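Local coordinates for substrate binding periplasmic protein (Ralstonia solanacearum, PDB 3LOP) that binds leucine in its ligand pocket as a periplasmic substrate-binding protein, probably delivering it to a membrane transporter, at residues V253-G258 with N262-E267. Residues are numbered along the deposited sequence; the frame is centred on the assembly and turned at random.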
loop_
_atom_site.group_PDB
_atom_site.type_symbol
_atom_site.label_atom_id
_atom_site.label_comp_id
_atom_site.label_asym_id
_atom_site.label_seq_id
_atom_site.Cartn_x
_atom_site.Cartn_y
_atom_site.Cartn_z
ATOM N N VAL A 253 1.391 -7.648 4.800
ATOM C CA VAL A 253 0.988 -8.087 3.464
ATOM C C VAL A 253 2.174 -8.005 2.500
ATOM O O VAL A 253 2.047 -8.262 1.302
ATOM C CB VAL A 253 -0.190 -7.244 2.918
ATOM C CG1 VAL A 253 -1.401 -7.417 3.820
ATOM C CG2 VAL A 253 0.200 -5.779 2.820
HETATM N N MSE A 254 3.327 -7.647 3.053
HETATM C CA MSE A 254 4.574 -7.527 2.305
HETATM C C MSE A 254 5.707 -8.095 3.152
HETATM O O MSE A 254 5.559 -8.255 4.365
HETATM C CB MSE A 254 4.888 -6.054 2.026
HETATM C CG MSE A 254 4.136 -5.421 0.872
HETATM SE SE MSE A 254 4.786 -6.050 -0.828
HETATM C CE MSE A 254 3.088 -6.393 -1.677
ATOM N N PRO A 255 6.847 -8.425 2.523
ATOM C CA PRO A 255 7.975 -8.955 3.294
ATOM C C PRO A 255 8.307 -7.909 4.365
ATOM O O PRO A 255 8.313 -6.708 4.090
ATOM C CB PRO A 255 9.070 -9.084 2.241
ATOM C CG PRO A 255 8.293 -9.461 1.013
ATOM C CD PRO A 255 7.104 -8.523 1.074
ATOM N N ASN A 256 8.581 -8.371 5.579
ATOM C CA ASN A 256 8.873 -7.487 6.703
ATOM C C ASN A 256 10.296 -6.938 6.704
ATOM O O ASN A 256 11.254 -7.695 6.816
ATOM C CB ASN A 256 8.602 -8.253 8.003
ATOM C CG ASN A 256 8.847 -7.423 9.248
ATOM O OD1 ASN A 256 9.102 -6.224 9.182
ATOM N ND2 ASN A 256 8.762 -8.073 10.405
ATOM N N PRO A 257 10.451 -5.608 6.571
ATOM C CA PRO A 257 11.780 -4.986 6.567
ATOM C C PRO A 257 12.585 -5.384 7.805
ATOM O O PRO A 257 13.816 -5.418 7.773
ATOM C CB PRO A 257 11.462 -3.494 6.554
ATOM C CG PRO A 257 10.188 -3.433 5.798
ATOM C CD PRO A 257 9.402 -4.593 6.360
ATOM N N GLY A 258 11.877 -5.682 8.893
ATOM C CA GLY A 258 12.523 -6.073 10.134
ATOM C C GLY A 258 13.233 -7.412 10.069
ATOM O O GLY A 258 14.147 -7.672 10.852
ATOM N N ASN A 262 15.141 -12.153 5.218
ATOM C CA ASN A 262 14.171 -12.449 4.170
ATOM C C ASN A 262 14.822 -12.130 2.820
ATOM O O ASN A 262 15.432 -11.076 2.655
ATOM C CB ASN A 262 12.911 -11.606 4.375
ATOM C CG ASN A 262 11.954 -11.701 3.205
ATOM O OD1 ASN A 262 12.118 -11.013 2.200
ATOM N ND2 ASN A 262 10.958 -12.568 3.325
ATOM N N PRO A 263 14.712 -13.046 1.839
ATOM C CA PRO A 263 15.310 -12.836 0.513
ATOM C C PRO A 263 14.996 -11.509 -0.177
ATOM O O PRO A 263 15.876 -10.917 -0.796
ATOM C CB PRO A 263 14.801 -14.030 -0.289
ATOM C CG PRO A 263 14.719 -15.103 0.748
ATOM C CD PRO A 263 14.102 -14.385 1.929
ATOM N N VAL A 264 13.754 -11.048 -0.085
ATOM C CA VAL A 264 13.392 -9.788 -0.723
ATOM C C VAL A 264 14.092 -8.626 -0.023
ATOM O O VAL A 264 14.599 -7.712 -0.674
ATOM C CB VAL A 264 11.862 -9.559 -0.695
ATOM C CG1 VAL A 264 11.526 -8.200 -1.299
ATOM C CG2 VAL A 264 11.160 -10.657 -1.474
ATOM N N ILE A 265 14.130 -8.674 1.306
ATOM C CA ILE A 265 14.775 -7.622 2.079
ATOM C C ILE A 265 16.272 -7.640 1.792
ATOM O O ILE A 265 16.905 -6.587 1.674
ATOM C CB ILE A 265 14.512 -7.802 3.593
ATOM C CG1 ILE A 265 13.000 -7.791 3.855
ATOM C CG2 ILE A 265 15.195 -6.694 4.384
ATOM C CD1 ILE A 265 12.257 -6.571 3.287
ATOM N N ARG A 266 16.840 -8.836 1.666
ATOM C CA ARG A 266 18.258 -8.929 1.358
ATOM C C ARG A 266 18.534 -8.339 -0.021
ATOM O O ARG A 266 19.514 -7.618 -0.197
ATOM C CB ARG A 266 18.754 -10.380 1.440
ATOM C CG ARG A 266 19.039 -10.801 2.876
ATOM C CD ARG A 266 19.827 -12.097 2.991
ATOM N NE ARG A 266 19.018 -13.287 2.750
ATOM C CZ ARG A 266 19.010 -13.972 1.612
ATOM N NH1 ARG A 266 19.769 -13.586 0.597
ATOM N NH2 ARG A 266 18.254 -15.056 1.499
ATOM N N GLU A 267 17.670 -8.622 -0.995
ATOM C CA GLU A 267 17.886 -8.069 -2.329
ATOM C C GLU A 267 17.750 -6.547 -2.312
ATOM O O GLU A 267 18.491 -5.838 -2.996
ATOM C CB GLU A 267 16.910 -8.667 -3.354
ATOM C CG GLU A 267 17.311 -8.295 -4.789
ATOM C CD GLU A 267 16.328 -8.734 -5.857
ATOM O OE1 GLU A 267 15.292 -9.345 -5.522
ATOM O OE2 GLU A 267 16.602 -8.457 -7.045
#
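Pro255 and Pro257 bring the irregular backbone of 253-258 past the first turn of helix 263-275; Pro255 CA lies nearest Val264 CA and Pro257 CA nearest Ile265 CA, the latter pair 6.0 Å apart. The Pro255 ring packs against the start of the helix. Its CB rests against the amide of Asn262, 3.6 Å from OD1, while its CG meets the branch point of Val264, 4.0 Å from CB, the two side chains lying obliquely across each other. That amide caps the helix. In Asn262, CG anti to the backbone N (chi1 171°), together with chi2 of -82°, brings OD1 to the first-turn amides, where it accepts Ile265 N at 3.2 Å, in the carbonyl plane and on a lone pair; a second, bent and weak bond comes from Val264 N. OD1 thus takes the place of the carbonyl that a preceding turn would offer, chiefly to Ile265 N; Pro255 CB adds only van der Waals contact. Ile265 reaches across to the backbone of 256-257. Its CG1 lies 3.4 Å from Asn256 O and its CD1 3.7 Å from Pro257 CA, a contact made largely with backbone atoms. An Asx turn braces 256-258: Gly258 N donates to Asn256 OD1 at 2.8 Å, from above the carbonyl plane, and Asn256 ND2 is bonded to Val354 O. All contact between the segments is van der Waals, 224 Å² in total and largely buried. The contact folds the connection between strand 249-252 and helix 263-275 back against the helix's first turn; helix 284-303 packs alongside, Phe284 touching Asn256 and Pro257, Val287 touching Ile265, and Val291 touching Met254.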